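Local coordinates for protein 2-aminomuconate 6-semialdehyde dehydrogenase (Burkholderia cenocepacia, PDB 4U3W) that probably catalyses the NAD(P)-dependent oxidation of 2-aminomuconate 6-semialdehyde to 2-aminomuconate, at residues L24-N29 with L224-G229; G94-F99 with R124-F129; Y157-P162 with T498-R503; A285-A290 with E320-A325; G346-R351 with A388-T393. All coordinates share one frame; numbering follows the deposited sequence.

How the contacts relate
From the N terminus, strand 23-28 takes part in contact 1, which closes a loop of almost 200 residues by joining that strand to the end of strand 222-224. Contact 2 lies within this loop and brings helix 81-96 against helix 114-138. Residues 157-162 also fall inside it, but their partner is the C-terminal strand 495-503, so contact 3 crosses contact 1. The long loop closed by contact 3 encloses contacts 4 and 5, which follow one another: the first packs helices 287-299 and 319-331, the second joins the loops leading to helix 351-366 and strand 393-396. Contacts 3 and 4 lie on opposite sides of the chain's centre, their centres about 55 Å apart.

Contact 1 of 5, residues L24-N29 with L224-G229; sequences LRHYIN and LIHGHG
His26 ND1 is gripped by one nearly straight bond: the backbone N of His226 donates to it at 2.9 Å, with an N-H...N angle of 174°. The donor lies in the imidazole plane, at its edge. CG of His26 is anti to its own carbonyl carbon, and the ring reaches the backbone beyond Leu224, with CE1 3.9 Å from His226 CB. At its other nitrogen, NE2, the ring is hydrogen-bonded to Ser35 OG.

One residue along, Tyr27 and Leu224 form a single antiparallel hydrogen-bonded bridge. Tyr27 N donates to Leu224 O at 2.8 Å, and Leu224 N returns the bond to Tyr27 O, also at 2.8 Å; both donors meet a carbonyl lone pair. The CB atoms of this pair touch at 4.0 Å, while the phenol leads away to His213. Ile28 CD1 meets Ile225 CG2 obliquely at 4.1 Å. The His226 ring turns an edge to Arg25 O, 3.4 Å from CD2, and its NE2 is hydrogen-bonded to Thr206 OG1.

The imidazole accepts from His226 N where a continued ladder would probably have used Arg25 O. Because ND1 accepts, it should carry no proton, so His26 is probably neutral, protonated at NE2.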
# COMPACT_ATOMS: atom_id res chain seq x y z
N LEU A 24 34.73 -30.97 -2.73
CA LEU A 24 33.51 -30.17 -2.80
C LEU A 24 33.05 -30.12 -4.25
O LEU A 24 33.73 -29.56 -5.14
CB LEU A 24 33.73 -28.76 -2.24
CG LEU A 24 34.21 -28.69 -0.77
CD1 LEU A 24 34.29 -27.24 -0.28
CD2 LEU A 24 33.27 -29.45 0.15
N ARG A 25 31.89 -30.73 -4.47
CA ARG A 25 31.29 -30.89 -5.79
C ARG A 25 30.20 -29.84 -6.07
O ARG A 25 29.66 -29.21 -5.12
CB ARG A 25 30.72 -32.31 -5.90
CG ARG A 25 31.78 -33.46 -5.87
CD ARG A 25 31.07 -34.83 -5.86
NE ARG A 25 32.02 -35.95 -5.78
CZ ARG A 25 32.54 -36.41 -4.65
NH1 ARG A 25 32.19 -35.84 -3.48
NH2 ARG A 25 33.39 -37.45 -4.69
N HIS A 26 29.94 -29.62 -7.36
CA HIS A 26 28.81 -28.86 -7.83
C HIS A 26 27.54 -29.63 -7.51
O HIS A 26 27.58 -30.84 -7.28
CB HIS A 26 28.87 -28.60 -9.37
CG HIS A 26 30.24 -28.23 -9.84
ND1 HIS A 26 30.83 -27.03 -9.51
CD2 HIS A 26 31.14 -28.93 -10.60
CE1 HIS A 26 32.07 -27.01 -10.02
NE2 HIS A 26 32.26 -28.14 -10.71
N TYR A 27 26.41 -28.93 -7.52
CA TYR A 27 25.11 -29.60 -7.35
C TYR A 27 24.25 -29.19 -8.52
O TYR A 27 23.84 -28.03 -8.61
CB TYR A 27 24.44 -29.25 -6.02
CG TYR A 27 23.12 -29.99 -5.79
CD1 TYR A 27 23.12 -31.33 -5.43
CD2 TYR A 27 21.89 -29.33 -5.90
CE1 TYR A 27 21.90 -32.04 -5.22
CE2 TYR A 27 20.62 -30.05 -5.71
CZ TYR A 27 20.67 -31.40 -5.36
OH TYR A 27 19.53 -32.14 -5.14
N ILE A 28 24.00 -30.12 -9.45
CA ILE A 28 23.31 -29.73 -10.68
C ILE A 28 22.20 -30.72 -11.03
O ILE A 28 22.45 -31.93 -11.09
CB ILE A 28 24.35 -29.61 -11.85
CG1 ILE A 28 25.39 -28.51 -11.54
CG2 ILE A 28 23.67 -29.38 -13.18
CD1 ILE A 28 26.55 -28.46 -12.62
N ASN A 29 20.99 -30.22 -11.24
CA ASN A 29 19.86 -31.08 -11.61
C ASN A 29 19.67 -32.25 -10.62
O ASN A 29 19.54 -33.41 -11.03
CB ASN A 29 20.03 -31.63 -13.07
CG ASN A 29 18.69 -31.97 -13.71
OD1 ASN A 29 17.64 -31.45 -13.30
ND2 ASN A 29 18.72 -32.80 -14.76
N LEU A 224 24.19 -25.45 -7.71
CA LEU A 224 25.41 -24.86 -7.14
C LEU A 224 26.59 -25.14 -8.05
O LEU A 224 26.83 -26.30 -8.42
CB LEU A 224 25.70 -25.46 -5.76
CG LEU A 224 26.98 -24.90 -5.11
CD1 LEU A 224 26.70 -23.52 -4.60
CD2 LEU A 224 27.28 -25.80 -3.93
N ILE A 225 27.29 -24.11 -8.48
CA ILE A 225 28.51 -24.30 -9.27
C ILE A 225 29.67 -23.63 -8.56
O ILE A 225 29.56 -22.46 -8.16
CB ILE A 225 28.40 -23.70 -10.68
CG1 ILE A 225 27.70 -22.33 -10.61
CG2 ILE A 225 27.61 -24.63 -11.62
CD1 ILE A 225 27.82 -21.52 -11.92
N HIS A 226 30.76 -24.36 -8.41
CA HIS A 226 31.94 -23.78 -7.79
C HIS A 226 32.92 -23.27 -8.81
O HIS A 226 32.99 -23.77 -9.97
CB HIS A 226 32.66 -24.78 -6.90
CG HIS A 226 31.92 -25.11 -5.63
ND1 HIS A 226 31.69 -24.17 -4.62
CD2 HIS A 226 31.35 -26.26 -5.21
CE1 HIS A 226 31.07 -24.76 -3.62
NE2 HIS A 226 30.84 -26.03 -3.95
N GLY A 227 33.71 -22.30 -8.37
CA GLY A 227 34.79 -21.83 -9.22
C GLY A 227 35.18 -20.41 -8.97
O GLY A 227 34.67 -19.78 -8.04
N HIS A 228 36.06 -19.91 -9.83
CA HIS A 228 36.55 -18.56 -9.72
C HIS A 228 35.64 -17.57 -10.43
O HIS A 228 34.54 -17.92 -10.84
CB HIS A 228 38.02 -18.51 -10.22
CG HIS A 228 38.96 -19.13 -9.24
ND1 HIS A 228 38.93 -20.48 -8.95
CD2 HIS A 228 39.90 -18.58 -8.42
CE1 HIS A 228 39.85 -20.75 -8.03
NE2 HIS A 228 40.43 -19.61 -7.67
N GLY A 229 36.08 -16.32 -10.53
CA GLY A 229 35.22 -15.24 -11.02
C GLY A 229 35.63 -14.86 -12.43
O GLY A 229 35.16 -15.42 -13.40

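Contact 2 of 5, residues G94-F99 with R124-F129; sequences GIEARF and RGIANF
Ile126 is the residue most deeply engaged here, with Ile95 and Glu96 next. Its side chain rises from helix 114-138 toward the end of helix 81-96, and each of its branches has a different partner. CG1, anti to the carbonyl carbon, lies 3.6 Å from Ile95 CG2, the closest approach between the two segments, and also meets Ile95 CB. The two isoleucine chains run antiparallel alongside each other, overlapping along their flanks instead of meeting tip to tip. CD1 of Ile126 continues past Ile95 CG2 to the edge of the Phe99 ring, where it lies near the ring plane and 3.8 Å from CD2. That ring is brought across by the anti placement of CG relative to the backbone N (chi1 -174°).

Ile95 divides its contacts as well. While CG2 faces Ile126, CD1 at the end of the longer branch crosses to Phe129 and comes within 3.9 Å of CE2, the two side chains lying at about a right angle. Glu96 passes over the exposed margin: its chain is extended beyond CG, and OE2 lies 3.9 Å from Ile126 CG2, while OE1 forms a salt bridge with Arg130.

No hydrogen bond links the two segments. Leu208 of helix 203-214 also touches Ile95, and Phe129 continues the apolar layer to Leu88, Ile91 and Ala92 and to helix 175-188. The arrangement is apolar helix-to-helix packing among the consecutive helices 81-96, 99-110 and 114-138, in the N-terminal part of the aldehyde dehydrogenase fold.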
# COMPACT_ATOMS: atom_id res chain seq x y z
N GLY A 94 15.85 -27.76 7.77
CA GLY A 94 16.97 -28.64 7.44
C GLY A 94 18.33 -28.06 7.84
O GLY A 94 19.25 -28.81 8.21
N ILE A 95 18.46 -26.75 7.75
CA ILE A 95 19.69 -26.07 8.18
C ILE A 95 19.77 -26.14 9.72
O ILE A 95 20.80 -26.51 10.29
CB ILE A 95 19.70 -24.59 7.73
CG1 ILE A 95 19.65 -24.46 6.19
CG2 ILE A 95 20.98 -23.91 8.20
CD1 ILE A 95 19.35 -22.98 5.72
N GLU A 96 18.67 -25.78 10.38
CA GLU A 96 18.54 -25.86 11.84
C GLU A 96 18.94 -27.25 12.36
O GLU A 96 19.63 -27.37 13.35
CB GLU A 96 17.09 -25.55 12.25
CG GLU A 96 16.88 -24.47 13.32
CD GLU A 96 15.48 -23.83 13.24
OE1 GLU A 96 14.52 -24.53 12.84
OE2 GLU A 96 15.33 -22.62 13.55
N ALA A 97 18.48 -28.29 11.67
CA ALA A 97 18.80 -29.69 12.04
C ALA A 97 20.30 -30.00 11.91
O ALA A 97 20.81 -30.97 12.48
CB ALA A 97 17.97 -30.66 11.15
N ARG A 98 21.02 -29.19 11.15
CA ARG A 98 22.45 -29.36 11.04
C ARG A 98 23.20 -28.10 11.49
O ARG A 98 24.24 -27.78 10.94
CB ARG A 98 22.83 -29.73 9.59
CG ARG A 98 22.19 -31.06 9.12
CD ARG A 98 22.55 -31.40 7.69
NE ARG A 98 23.97 -31.75 7.55
CZ ARG A 98 24.50 -32.03 6.36
NH1 ARG A 98 23.71 -31.98 5.32
NH2 ARG A 98 25.78 -32.31 6.22
N PHE A 99 22.66 -27.41 12.50
CA PHE A 99 23.14 -26.07 12.84
C PHE A 99 24.63 -26.08 13.17
O PHE A 99 25.39 -25.25 12.64
CB PHE A 99 22.30 -25.49 14.01
CG PHE A 99 22.63 -24.05 14.36
CD1 PHE A 99 23.66 -23.75 15.24
CD2 PHE A 99 21.84 -23.00 13.89
CE1 PHE A 99 23.93 -22.41 15.61
CE2 PHE A 99 22.12 -21.65 14.26
CZ PHE A 99 23.17 -21.37 15.09
N ARG A 124 20.99 -15.92 11.15
CA ARG A 124 20.34 -15.01 10.21
C ARG A 124 20.17 -15.67 8.85
O ARG A 124 19.22 -15.37 8.12
CB ARG A 124 21.14 -13.71 10.08
N GLY A 125 21.08 -16.57 8.51
CA GLY A 125 20.96 -17.39 7.31
C GLY A 125 19.62 -18.14 7.32
O GLY A 125 18.91 -18.18 6.29
N ILE A 126 19.27 -18.72 8.48
CA ILE A 126 18.01 -19.44 8.62
C ILE A 126 16.85 -18.47 8.55
O ILE A 126 15.85 -18.73 7.84
CB ILE A 126 18.00 -20.25 9.95
CG1 ILE A 126 19.06 -21.33 9.84
CG2 ILE A 126 16.57 -20.81 10.30
CD1 ILE A 126 19.51 -21.99 11.10
N ALA A 127 16.99 -17.32 9.22
CA ALA A 127 15.91 -16.33 9.26
C ALA A 127 15.52 -15.75 7.88
O ALA A 127 14.34 -15.36 7.66
CB ALA A 127 16.30 -15.17 10.25
N ASN A 128 16.49 -15.67 6.96
CA ASN A 128 16.22 -15.22 5.59
C ASN A 128 15.17 -16.10 4.94
O ASN A 128 14.24 -15.58 4.30
CB ASN A 128 17.47 -15.24 4.72
CG ASN A 128 18.38 -14.03 4.97
OD1 ASN A 128 17.91 -12.97 5.39
ND2 ASN A 128 19.70 -14.21 4.77
N PHE A 129 15.31 -17.43 5.11
CA PHE A 129 14.32 -18.34 4.51
C PHE A 129 12.92 -18.14 5.15
O PHE A 129 11.93 -18.05 4.41
CB PHE A 129 14.78 -19.80 4.62
CG PHE A 129 15.82 -20.16 3.57
CD1 PHE A 129 15.45 -20.42 2.26
CD2 PHE A 129 17.17 -20.18 3.91
CE1 PHE A 129 16.43 -20.72 1.30
CE2 PHE A 129 18.14 -20.51 2.92
CZ PHE A 129 17.75 -20.76 1.64

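Contact 3 of 5, residues Y157-P162 with T498-R503; sequences YVTRKP and TNVCVR
Two strands of an antiparallel beta ladder meet here, in the arm by which aldehyde dehydrogenase subunits associate. Tyr157 pairs with Val500 and Thr159 with Thr498 as hydrogen-bonded pairs; between them, Val158 and Asn499 form a non-hydrogen-bonded pair. The short segments run at 141° to each other.

Tyr157 and Val500 point the same way and lie side by side. With CG in the crowded position between backbone N and carbonyl carbon (chi1 53°), the phenol ring folds over the neighbouring strand, and Val500 CB makes a CH-pi contact 4.0 Å from its centroid. Val500 CG1 lies 3.5 Å from Tyr157 CZ. The Tyr157 hydroxyl is hydrogen-bonded to His449 ND1 of a second subunit, and its ring stacks on Tyr143 of a third. Thr159 and Thr498 do likewise on this face, side by side. Val158 and Asn499 cross at about a right angle on the other face, with Val158 CG2 3.7 Å from Asn499 OD1, a buried oxygen without a partner in the model.

Residues 499-502 pair in parallel with a strand of the second subunit, continuing the sheet. That subunit's Thr457 O and Ile455 O are hydrogen-bonded to Thr498 OG1 and Lys161 NZ respectively; bent Lys161 holds NZ 3.1 Å from Thr498 OG1.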
# COMPACT_ATOMS: atom_id res chain seq x y z
N TYR A 157 -5.37 -5.52 -13.43
CA TYR A 157 -4.72 -5.98 -12.22
C TYR A 157 -3.28 -6.44 -12.50
O TYR A 157 -2.95 -6.91 -13.62
CB TYR A 157 -5.54 -7.09 -11.56
CG TYR A 157 -5.85 -8.21 -12.53
CD1 TYR A 157 -7.03 -8.21 -13.28
CD2 TYR A 157 -5.00 -9.28 -12.64
CE1 TYR A 157 -7.30 -9.27 -14.22
CE2 TYR A 157 -5.27 -10.37 -13.56
CZ TYR A 157 -6.43 -10.35 -14.32
OH TYR A 157 -6.67 -11.43 -15.19
N VAL A 158 -2.43 -6.30 -11.48
CA VAL A 158 -1.02 -6.56 -11.68
C VAL A 158 -0.60 -7.91 -11.13
O VAL A 158 -0.74 -8.15 -9.95
CB VAL A 158 -0.16 -5.46 -11.02
CG1 VAL A 158 1.34 -5.79 -11.29
CG2 VAL A 158 -0.54 -4.13 -11.63
N THR A 159 -0.17 -8.82 -12.02
CA THR A 159 0.26 -10.16 -11.63
C THR A 159 1.79 -10.22 -11.60
O THR A 159 2.47 -9.38 -12.17
CB THR A 159 -0.25 -11.24 -12.60
OG1 THR A 159 0.42 -11.11 -13.87
CG2 THR A 159 -1.76 -11.13 -12.79
N ARG A 160 2.34 -11.22 -10.89
CA ARG A 160 3.80 -11.43 -10.81
C ARG A 160 4.01 -12.87 -11.20
O ARG A 160 3.21 -13.74 -10.81
CB ARG A 160 4.33 -11.15 -9.40
CG ARG A 160 4.29 -9.68 -8.94
CD ARG A 160 5.19 -9.57 -7.70
NE ARG A 160 5.17 -8.28 -7.01
CZ ARG A 160 4.68 -8.09 -5.78
NH1 ARG A 160 4.17 -9.12 -5.10
NH2 ARG A 160 4.69 -6.88 -5.21
N LYS A 161 5.01 -13.13 -12.03
CA LYS A 161 5.39 -14.49 -12.29
C LYS A 161 6.94 -14.49 -12.12
O LYS A 161 7.56 -13.42 -12.11
CB LYS A 161 4.91 -14.97 -13.71
CG LYS A 161 5.41 -14.15 -14.91
CD LYS A 161 5.07 -14.78 -16.36
CE LYS A 161 3.58 -14.65 -16.67
NZ LYS A 161 3.12 -13.23 -16.67
N PRO A 162 7.55 -15.66 -12.00
CA PRO A 162 9.01 -15.64 -11.86
C PRO A 162 9.71 -14.97 -13.07
O PRO A 162 9.16 -15.13 -14.19
CB PRO A 162 9.38 -17.13 -11.83
CG PRO A 162 8.10 -17.90 -11.64
CD PRO A 162 7.00 -17.03 -12.10
N THR A 498 3.18 -8.18 -14.67
CA THR A 498 2.35 -8.05 -15.85
C THR A 498 1.08 -7.30 -15.47
O THR A 498 0.42 -7.68 -14.50
CB THR A 498 1.96 -9.42 -16.48
OG1 THR A 498 3.15 -10.12 -16.86
CG2 THR A 498 1.01 -9.22 -17.77
N ASN A 499 0.79 -6.23 -16.18
CA ASN A 499 -0.50 -5.57 -16.04
C ASN A 499 -1.49 -6.23 -17.03
O ASN A 499 -1.23 -6.24 -18.24
CB ASN A 499 -0.37 -4.07 -16.30
CG ASN A 499 -1.67 -3.31 -16.01
OD1 ASN A 499 -2.17 -3.33 -14.88
ND2 ASN A 499 -2.22 -2.66 -17.03
N VAL A 500 -2.55 -6.84 -16.50
CA VAL A 500 -3.60 -7.46 -17.30
C VAL A 500 -4.79 -6.49 -17.34
O VAL A 500 -5.33 -6.12 -16.28
CB VAL A 500 -4.04 -8.82 -16.76
CG1 VAL A 500 -5.28 -9.37 -17.53
CG2 VAL A 500 -2.88 -9.81 -16.69
N CYS A 501 -5.14 -6.05 -18.56
CA CYS A 501 -6.12 -5.02 -18.79
C CYS A 501 -7.30 -5.59 -19.58
O CYS A 501 -7.15 -5.92 -20.74
CB CYS A 501 -5.47 -3.84 -19.56
SG CYS A 501 -6.56 -2.43 -19.84
N VAL A 502 -8.47 -5.67 -18.93
CA VAL A 502 -9.61 -6.38 -19.47
C VAL A 502 -10.79 -5.42 -19.73
O VAL A 502 -11.29 -4.76 -18.80
CB VAL A 502 -10.13 -7.50 -18.48
CG1 VAL A 502 -11.33 -8.20 -19.07
CG2 VAL A 502 -9.00 -8.50 -18.10
N ARG A 503 -11.25 -5.35 -20.98
CA ARG A 503 -12.41 -4.51 -21.28
C ARG A 503 -13.65 -5.16 -20.70
O ARG A 503 -13.79 -6.37 -20.84
CB ARG A 503 -12.56 -4.30 -22.80
CG ARG A 503 -13.78 -3.43 -23.09
CD ARG A 503 -13.88 -3.00 -24.56
NE ARG A 503 -15.07 -2.15 -24.69
CZ ARG A 503 -15.72 -1.88 -25.84
NH1 ARG A 503 -15.29 -2.37 -27.00
NH2 ARG A 503 -16.80 -1.10 -25.79

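Contact 4 of 5, residues A285-A290 with E320-A325; sequences ADFDAA and ERFVAA
Phe287, in the first turn of helix 287-299, reaches across to helix 319-331 with CB directed toward it and CG anti to the backbone N (chi1 -177°). The ring lies beneath the guanidinium of Arg321. CG and CD2 are 3.6 Å from Arg321 NH2, which sits over the ring centre. On the ring's two sides, CE1 approaches Phe322 CB at 4.1 Å and CE2 meets Ala325 CB at 4.0 Å. The tip, CZ, ends against the helix backbone, 3.6 Å from Arg321 O.

Ring and guanidinium planes are 25° apart, and Arg321 CZ stands 4.0 Å from the centroid of the Phe287 ring, 13° off its normal: a stacked cation-pi pair. A bend at chi3 of Arg321 brings its flat end back over the phenylalanine.

Just before Phe287, Asp286 occupies the N-cap position, and its OD1 accepts from Ala289 N at 3.2 Å. Phe322 turns its ring edge to Ala290. Beyond the stack, whose arginine is exposed, Phe322 also packs on Val291 and Val294 and on Val281 of strand 277-281, while Ala290 touches Val281 and Trp441 of strand 437-441, so the helix pair lies against parallel strands of the seven-stranded sheet.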
# COMPACT_ATOMS: atom_id res chain seq x y z
N ALA A 285 26.36 13.35 21.72
CA ALA A 285 26.08 11.92 21.71
C ALA A 285 26.28 11.30 23.06
O ALA A 285 26.96 11.88 23.91
CB ALA A 285 26.99 11.17 20.64
N ASP A 286 25.67 10.14 23.27
CA ASP A 286 25.97 9.29 24.41
C ASP A 286 27.37 8.73 24.20
O ASP A 286 27.57 7.90 23.34
CB ASP A 286 24.90 8.17 24.52
CG ASP A 286 25.17 7.15 25.66
OD1 ASP A 286 26.33 6.92 26.09
OD2 ASP A 286 24.19 6.52 26.10
N PHE A 287 28.34 9.22 24.97
CA PHE A 287 29.75 9.00 24.65
C PHE A 287 30.12 7.53 24.71
O PHE A 287 30.69 6.99 23.75
CB PHE A 287 30.65 9.81 25.61
CG PHE A 287 32.16 9.69 25.30
CD1 PHE A 287 32.75 10.54 24.38
CD2 PHE A 287 32.96 8.75 25.96
CE1 PHE A 287 34.13 10.45 24.09
CE2 PHE A 287 34.33 8.65 25.70
CZ PHE A 287 34.92 9.52 24.77
N ASP A 288 29.76 6.85 25.82
CA ASP A 288 30.16 5.44 25.93
C ASP A 288 29.50 4.57 24.87
O ASP A 288 30.12 3.61 24.34
CB ASP A 288 29.81 4.87 27.30
CG ASP A 288 30.67 5.45 28.42
OD1 ASP A 288 31.72 6.08 28.17
OD2 ASP A 288 30.26 5.27 29.58
N ALA A 289 28.24 4.87 24.55
CA ALA A 289 27.56 4.11 23.49
C ALA A 289 28.17 4.32 22.10
O ALA A 289 28.29 3.36 21.32
CB ALA A 289 26.04 4.46 23.45
N ALA A 290 28.55 5.56 21.79
CA ALA A 290 29.14 5.89 20.49
C ALA A 290 30.52 5.25 20.35
O ALA A 290 30.84 4.76 19.27
CB ALA A 290 29.26 7.41 20.30
N GLU A 320 39.61 14.29 21.01
CA GLU A 320 40.77 13.64 21.65
C GLU A 320 40.38 12.54 22.62
O GLU A 320 40.97 11.46 22.60
CB GLU A 320 41.64 14.69 22.38
CG GLU A 320 42.37 15.60 21.42
CD GLU A 320 43.62 16.24 22.03
OE1 GLU A 320 44.02 15.89 23.17
OE2 GLU A 320 44.21 17.11 21.34
N ARG A 321 39.37 12.79 23.44
CA ARG A 321 38.82 11.79 24.35
C ARG A 321 38.25 10.59 23.60
O ARG A 321 38.41 9.44 24.04
CB ARG A 321 37.69 12.38 25.22
CG ARG A 321 38.13 13.40 26.21
CD ARG A 321 36.93 13.87 27.11
NE ARG A 321 36.06 12.76 27.51
CZ ARG A 321 34.74 12.70 27.30
NH1 ARG A 321 34.08 13.69 26.71
NH2 ARG A 321 34.06 11.64 27.72
N PHE A 322 37.58 10.85 22.47
CA PHE A 322 37.02 9.75 21.68
C PHE A 322 38.14 8.88 21.12
O PHE A 322 38.09 7.65 21.19
CB PHE A 322 36.14 10.28 20.54
CG PHE A 322 35.38 9.19 19.80
CD1 PHE A 322 35.96 8.52 18.73
CD2 PHE A 322 34.10 8.85 20.19
CE1 PHE A 322 35.24 7.49 18.05
CE2 PHE A 322 33.38 7.83 19.55
CZ PHE A 322 33.94 7.17 18.47
N VAL A 323 39.16 9.50 20.55
CA VAL A 323 40.25 8.71 19.98
C VAL A 323 40.89 7.83 21.07
O VAL A 323 41.08 6.64 20.89
CB VAL A 323 41.32 9.59 19.32
CG1 VAL A 323 42.45 8.70 18.80
CG2 VAL A 323 40.72 10.39 18.17
N ALA A 324 41.17 8.43 22.22
CA ALA A 324 41.79 7.71 23.34
C ALA A 324 40.93 6.54 23.82
O ALA A 324 41.46 5.47 24.04
CB ALA A 324 42.07 8.70 24.53
N ALA A 325 39.61 6.73 24.00
CA ALA A 325 38.73 5.62 24.43
C ALA A 325 38.63 4.51 23.41
O ALA A 325 38.56 3.32 23.74
CB ALA A 325 37.31 6.14 24.74

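Contact 5 of 5, residues G346-R351 with A388-T393; sequences GPLISR and AFVMPT
Direct polar contact between the segments is a single backbone hydrogen bond: Leu348 N donates to Ala388 O at 3.0 Å, bent to 140° with the donor standing above the carbonyl plane. Water 1 adds an indirect link, donating a hydrogen bond to Gly346 O at 2.7 Å and accepting from Val390 N at 2.9 Å.

Pro347 and Phe389 make the aromatic contact. Pro347 CB lies over the centre of the phenyl ring, 3.7 Å from its centroid and 8° off the normal, a nearly vertical CH-pi approach. Pro347 CD reaches Phe389 CE1 at 3.6 Å, so the pyrrolidine lies along the ring face. Phe380 meets the Phe389 ring edge-to-face.

Among aliphatic groups, Leu348 CD1 touches Val390 CG2 at 3.8 Å, the two side chains crossing at about a right angle. The Ala388 methyl rests against backbone carbonyls, CB lying 3.4 Å from Ser350 O.

At the start of helix 351-366, Ser350 OG caps His353 N, while Arg351 NH1 is hydrogen-bonded to Gly387 O and Asp385 O. A direct bond and a water bridge flank the proline-phenyl contact, so two irregular loops are held largely by backbone polar groups and apolar side chains, without a salt bridge.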
# COMPACT_ATOMS: atom_id res chain seq x y z
N GLY A 346 38.94 -12.38 14.33
CA GLY A 346 39.61 -13.41 13.51
C GLY A 346 40.54 -12.83 12.44
O GLY A 346 40.79 -11.64 12.42
N PRO A 347 41.07 -13.70 11.55
CA PRO A 347 41.96 -13.29 10.46
C PRO A 347 41.17 -12.63 9.29
O PRO A 347 39.93 -12.75 9.21
CB PRO A 347 42.55 -14.64 9.97
CG PRO A 347 41.48 -15.63 10.19
CD PRO A 347 40.78 -15.15 11.53
N LEU A 348 41.88 -11.99 8.37
CA LEU A 348 41.33 -11.71 7.01
C LEU A 348 41.14 -13.00 6.24
O LEU A 348 41.62 -14.10 6.63
CB LEU A 348 42.23 -10.77 6.22
CG LEU A 348 42.46 -9.46 6.98
CD1 LEU A 348 43.46 -8.56 6.19
CD2 LEU A 348 41.21 -8.71 7.32
N ILE A 349 40.40 -12.88 5.13
CA ILE A 349 39.96 -14.05 4.42
C ILE A 349 41.11 -14.84 3.81
O ILE A 349 40.97 -16.05 3.63
CB ILE A 349 38.93 -13.67 3.28
CG1 ILE A 349 38.25 -14.91 2.72
CG2 ILE A 349 39.58 -12.78 2.19
CD1 ILE A 349 37.42 -15.64 3.80
N SER A 350 42.20 -14.17 3.47
CA SER A 350 43.25 -14.84 2.66
C SER A 350 44.54 -14.06 2.76
O SER A 350 44.52 -12.88 3.09
CB SER A 350 42.86 -14.93 1.16
OG SER A 350 43.01 -13.63 0.60
N ARG A 351 45.67 -14.70 2.46
CA ARG A 351 46.92 -13.95 2.54
C ARG A 351 47.03 -12.90 1.43
O ARG A 351 47.64 -11.86 1.63
CB ARG A 351 48.15 -14.88 2.54
CG ARG A 351 48.40 -15.39 3.96
CD ARG A 351 49.50 -16.42 4.07
NE ARG A 351 50.82 -15.79 4.11
CZ ARG A 351 51.51 -15.50 5.21
NH1 ARG A 351 51.01 -15.75 6.42
NH2 ARG A 351 52.73 -14.96 5.11
N ALA A 388 46.25 -15.30 8.05
CA ALA A 388 46.11 -13.99 7.41
C ALA A 388 45.70 -12.95 8.39
O ALA A 388 44.82 -12.13 8.09
CB ALA A 388 45.06 -14.06 6.23
N PHE A 389 46.31 -12.96 9.58
CA PHE A 389 45.90 -12.01 10.63
C PHE A 389 46.47 -10.61 10.46
O PHE A 389 47.62 -10.44 10.07
CB PHE A 389 46.31 -12.51 12.03
CG PHE A 389 45.56 -13.73 12.48
CD1 PHE A 389 44.35 -13.60 13.16
CD2 PHE A 389 46.05 -15.00 12.18
CE1 PHE A 389 43.66 -14.71 13.61
CE2 PHE A 389 45.35 -16.14 12.60
CZ PHE A 389 44.14 -15.98 13.31
N VAL A 390 45.66 -9.61 10.80
CA VAL A 390 46.20 -8.25 10.97
C VAL A 390 45.53 -7.61 12.15
O VAL A 390 44.44 -8.02 12.57
CB VAL A 390 46.01 -7.33 9.75
CG1 VAL A 390 46.67 -7.91 8.48
CG2 VAL A 390 44.53 -7.08 9.51
N MET A 391 46.21 -6.61 12.73
CA MET A 391 45.71 -5.98 13.97
C MET A 391 44.68 -4.89 13.66
O MET A 391 44.77 -4.21 12.63
CB MET A 391 46.87 -5.39 14.82
CG MET A 391 47.88 -6.40 15.40
SD MET A 391 47.18 -7.81 16.28
CE MET A 391 46.79 -7.10 17.86
N PRO A 392 43.70 -4.70 14.58
CA PRO A 392 42.80 -3.54 14.50
C PRO A 392 43.60 -2.24 14.40
O PRO A 392 44.51 -2.05 15.18
CB PRO A 392 42.04 -3.55 15.85
CG PRO A 392 42.33 -4.85 16.50
CD PRO A 392 43.57 -5.44 15.85
N THR A 393 43.25 -1.35 13.48
CA THR A 393 44.08 -0.18 13.22
C THR A 393 43.24 1.10 13.25
O THR A 393 42.13 1.11 12.77
CB THR A 393 44.81 -0.34 11.86
OG1 THR A 393 45.61 -1.52 11.93
CG2 THR A 393 45.68 0.84 11.51
O HOH W 1 42.95 -10.27 11.70